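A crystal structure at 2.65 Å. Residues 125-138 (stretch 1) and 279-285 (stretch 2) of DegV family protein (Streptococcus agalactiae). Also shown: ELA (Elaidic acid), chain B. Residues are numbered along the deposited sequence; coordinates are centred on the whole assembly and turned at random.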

# COMPACT_ATOMS: atom_id res chain seq x y z
N ALA A 125 -3.81 -0.28 -2.50
CA ALA A 125 -4.37 -0.26 -3.86
C ALA A 125 -3.59 0.56 -4.89
O ALA A 125 -3.48 0.14 -6.06
CB ALA A 125 -5.82 0.15 -3.82
N PRO A 126 -3.08 1.75 -4.50
CA PRO A 126 -2.19 2.48 -5.41
C PRO A 126 -0.97 1.65 -5.83
O PRO A 126 -0.58 1.71 -7.00
CB PRO A 126 -1.76 3.69 -4.57
CG PRO A 126 -2.97 4.00 -3.79
CD PRO A 126 -3.49 2.63 -3.38
N GLN A 127 -0.40 0.90 -4.89
CA GLN A 127 0.71 0.01 -5.19
C GLN A 127 0.31 -0.99 -6.27
O GLN A 127 1.04 -1.16 -7.26
CB GLN A 127 1.14 -0.72 -3.92
CG GLN A 127 2.65 -1.05 -3.83
CD GLN A 127 2.96 -2.03 -2.70
OE1 GLN A 127 2.37 -1.97 -1.62
NE2 GLN A 127 3.88 -2.93 -2.94
N GLY A 128 -0.86 -1.61 -6.11
CA GLY A 128 -1.32 -2.66 -6.99
C GLY A 128 -1.61 -2.09 -8.35
O GLY A 128 -1.30 -2.70 -9.38
N ASN A 129 -2.20 -0.90 -8.35
CA ASN A 129 -2.41 -0.14 -9.58
C ASN A 129 -1.11 0.15 -10.34
O ASN A 129 -1.10 0.08 -11.55
CB ASN A 129 -3.12 1.18 -9.28
CG ASN A 129 -4.60 0.99 -8.91
OD1 ASN A 129 -5.24 1.94 -8.45
ND2 ASN A 129 -5.15 -0.21 -9.14
N LEU A 130 -0.03 0.45 -9.62
CA LEU A 130 1.27 0.64 -10.26
C LEU A 130 1.74 -0.59 -11.02
O LEU A 130 2.24 -0.50 -12.13
CB LEU A 130 2.34 1.06 -9.25
CG LEU A 130 2.24 2.51 -8.76
CD1 LEU A 130 3.24 2.74 -7.63
CD2 LEU A 130 2.41 3.52 -9.88
N VAL A 131 1.56 -1.75 -10.39
CA VAL A 131 1.90 -3.02 -11.01
C VAL A 131 1.12 -3.17 -12.30
O VAL A 131 1.70 -3.30 -13.38
CB VAL A 131 1.61 -4.19 -10.04
CG1 VAL A 131 1.77 -5.54 -10.72
CG2 VAL A 131 2.50 -4.08 -8.78
N ARG A 132 -0.21 -3.11 -12.19
CA ARG A 132 -1.10 -3.12 -13.34
C ARG A 132 -0.70 -2.10 -14.42
O ARG A 132 -0.65 -2.45 -15.60
CB ARG A 132 -2.52 -2.86 -12.85
CG ARG A 132 -3.62 -3.14 -13.84
CD ARG A 132 -3.91 -1.94 -14.72
NE ARG A 132 -4.06 -0.72 -13.94
CZ ARG A 132 -5.19 -0.36 -13.33
NH1 ARG A 132 -5.23 0.79 -12.65
NH2 ARG A 132 -6.27 -1.13 -13.39
N ASN A 133 -0.42 -0.86 -14.03
CA ASN A 133 -0.01 0.18 -14.98
C ASN A 133 1.24 -0.22 -15.76
O ASN A 133 1.28 -0.11 -16.99
CB ASN A 133 0.21 1.53 -14.29
CG ASN A 133 -1.08 2.14 -13.80
OD1 ASN A 133 -2.14 1.54 -13.94
ND2 ASN A 133 -1.00 3.32 -13.20
N ALA A 134 2.25 -0.68 -15.03
CA ALA A 134 3.51 -1.06 -15.64
C ALA A 134 3.28 -2.19 -16.64
O ALA A 134 3.93 -2.25 -17.68
CB ALA A 134 4.51 -1.48 -14.59
N LEU A 135 2.32 -3.06 -16.34
CA LEU A 135 1.95 -4.15 -17.24
C LEU A 135 1.39 -3.68 -18.57
O LEU A 135 1.84 -4.15 -19.62
CB LEU A 135 0.97 -5.10 -16.56
CG LEU A 135 1.57 -6.43 -16.10
CD1 LEU A 135 2.60 -6.25 -15.01
CD2 LEU A 135 0.46 -7.34 -15.63
N MSE A 136 0.42 -2.77 -18.53
CA MSE A 136 -0.17 -2.23 -19.76
C MSE A 136 0.87 -1.44 -20.58
O MSE A 136 0.81 -1.42 -21.81
CB MSE A 136 -1.40 -1.35 -19.47
CG MSE A 136 -2.43 -1.86 -18.47
SE MSE A 136 -3.68 -0.38 -17.99
CE MSE A 136 -4.65 -0.24 -19.70
N CYS A 137 1.81 -0.78 -19.89
CA CYS A 137 2.93 -0.07 -20.53
C CYS A 137 3.84 -1.03 -21.30
O CYS A 137 4.27 -0.73 -22.42
CB CYS A 137 3.77 0.64 -19.48
SG CYS A 137 3.05 2.12 -18.80
N SER A 138 4.13 -2.16 -20.67
CA SER A 138 4.90 -3.24 -21.27
C SER A 138 4.14 -3.76 -22.47
O SER A 138 4.70 -3.88 -23.57
CB SER A 138 5.12 -4.35 -20.23
OG SER A 138 5.57 -5.56 -20.79
N PHE A 279 -8.40 6.49 1.82
CA PHE A 279 -8.50 6.42 0.37
C PHE A 279 -7.10 6.43 -0.24
O PHE A 279 -6.14 6.88 0.38
CB PHE A 279 -9.41 7.52 -0.22
CG PHE A 279 -8.82 8.90 -0.19
CD1 PHE A 279 -9.22 9.82 0.78
CD2 PHE A 279 -7.90 9.30 -1.14
CE1 PHE A 279 -8.69 11.11 0.82
CE2 PHE A 279 -7.36 10.58 -1.12
CZ PHE A 279 -7.76 11.49 -0.13
N GLY A 280 -7.01 5.92 -1.47
CA GLY A 280 -5.80 6.05 -2.26
C GLY A 280 -6.20 6.38 -3.68
O GLY A 280 -7.18 5.80 -4.19
N ILE A 281 -5.47 7.31 -4.30
CA ILE A 281 -5.65 7.63 -5.72
C ILE A 281 -4.40 7.31 -6.53
O ILE A 281 -3.27 7.38 -6.02
CB ILE A 281 -6.09 9.12 -5.96
CG1 ILE A 281 -4.92 10.09 -5.73
CG2 ILE A 281 -7.38 9.47 -5.15
CD1 ILE A 281 -5.23 11.54 -6.01
N THR A 282 -4.61 6.94 -7.79
CA THR A 282 -3.54 6.61 -8.70
C THR A 282 -3.91 7.19 -10.05
O THR A 282 -5.06 7.04 -10.48
CB THR A 282 -3.40 5.08 -8.88
OG1 THR A 282 -3.27 4.47 -7.60
CG2 THR A 282 -2.18 4.74 -9.70
N PRO A 283 -2.95 7.85 -10.73
CA PRO A 283 -3.19 8.34 -12.08
C PRO A 283 -3.59 7.20 -13.01
O PRO A 283 -3.06 6.10 -12.91
CB PRO A 283 -1.82 8.87 -12.51
CG PRO A 283 -1.08 9.09 -11.25
CD PRO A 283 -1.55 8.08 -10.30
N LYS A 284 -4.53 7.46 -13.90
CA LYS A 284 -4.81 6.51 -14.96
C LYS A 284 -3.64 6.41 -15.93
O LYS A 284 -3.00 7.40 -16.28
CB LYS A 284 -6.10 6.85 -15.70
CG LYS A 284 -7.32 6.46 -14.92
CD LYS A 284 -8.57 6.65 -15.72
CE LYS A 284 -9.75 6.65 -14.78
NZ LYS A 284 -11.02 6.64 -15.51
N ASN A 285 -3.36 5.17 -16.31
CA ASN A 285 -2.38 4.85 -17.33
C ASN A 285 -2.79 5.41 -18.69
O ASN A 285 -2.25 6.42 -19.15
CB ASN A 285 -2.25 3.32 -17.41
CG ASN A 285 -0.86 2.89 -17.80
OD1 ASN A 285 0.11 3.30 -17.17
ND2 ASN A 285 -0.76 2.06 -18.83
CA ELA B . 8.65 -3.86 8.71
C ELA B . 9.40 -4.14 10.02
O ELA B . 8.83 -4.18 11.15
C3 ELA B . 7.59 -4.90 8.37
C4 ELA B . 7.10 -4.73 6.94
C5 ELA B . 5.57 -4.54 6.85
C6 ELA B . 5.18 -3.07 7.04
C7 ELA B . 3.72 -2.77 7.34
C8 ELA B . 3.53 -1.26 7.57
C9 ELA B . 2.19 -0.78 7.03
C10 ELA B . 1.65 0.57 7.35
C11 ELA B . 0.16 0.81 7.29
C12 ELA B . -0.21 2.07 6.51
C13 ELA B . -0.90 1.78 5.19
C14 ELA B . -1.88 2.87 4.78
C15 ELA B . -2.61 2.46 3.49
C16 ELA B . -3.38 3.60 2.83
C17 ELA B . -2.82 3.90 1.44
C18 ELA B . -3.91 4.27 0.44
OXT ELA B . 10.64 -4.33 9.97
O HOH W 1 -4.23 3.78 -12.05

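A helix laid along a strand illustrates a general principle: when two elements of secondary structure run in nearly the same direction, a few residues spaced about one helical turn apart can line one side of the helix against the strand and the residues that follow it. In this DegV family protein the helix of residues 125-138 and the strand of residues 279-283 belong to the same chain, yet the closest pair in sequence to touch is 148 residues apart. Their N-to-C directions differ by 21°, and their axes approach to 7.7 Å. The register follows from this alignment: Pro126 CA lies 5.5 Å from Thr282 CA, and further along, Asn133 CA lies 5.7 Å from Asn285 CA, so the loop after the strand continues beside the helix.

Within the helix, the amides of Asn129 to Ser138 each bond to the carbonyl four residues earlier, giving the regular turn that brings every third or fourth residue to the same side. Asn129, Asn133 and Met136, three or four residues apart, all direct their CA-to-CB bonds toward the other stretch. The strand shows the matching alternation: Thr282 points toward the helix, whereas Phe279 and Ile281 point away. Gly280 falls in the inward phase, and its lack of a side chain matters, because a CB at its ideal position would stand 2.7 Å from Pro126 CG, a clash. Without it, the proline ring packs against the backbone, with Pro126 CG 3.8 Å from Gly280 CA.

The other van der Waals contacts gather around Thr282 and Asn285. Thr282 OG1 sits 3.2 Å from Pro126 CA, and Thr282 CG2 is 4.0 Å from Asn133 ND2, so this one short side chain spans two turns of helix. Asn285, which has the largest area covered by the other stretch, lies across the last turns: its OD1 is 3.4 Å from Asn133 CB and 3.6 Å from Cys137 SG, while its ND2 is 3.5 Å from CB of Met136, a selenomethionine. Asn285 OD1 finds a hydrogen bond elsewhere in the structure.

Direct polar bonding is sparse. The hydroxyl Thr282 OG1 donates to Asn129 OD1 at 3.3 Å, a weak hydrogen bond, and Asn133 ND2 donates to Pro283 O at 3.5 Å, also weakly. The acceptor in the second pairing is a backbone carbonyl, which has lone pairs to offer and also takes a hydrogen bond from a water. Asn133 OD1 is 3.0 Å from Asn129 O, but both are acceptors and no bond joins them. Instead, Arg132 supplies the proton: its NE donates to Asn133 OD1 at 3.0 Å, and its NH1 adds a weaker bond to Asn133 OD1 at 3.4 Å.

That water completes the link. It donates to Pro283 O at 2.7 Å and accepts weak hydrogen bonds from Arg132 NH1 at 3.2 Å and Asn133 ND2 at 3.5 Å. The short bond to the carbonyl anchors the water to the strand, while its two longer bonds reach the helix. With 414 Å² buried in all, the interface relies on close packing, supplemented by modest polar links.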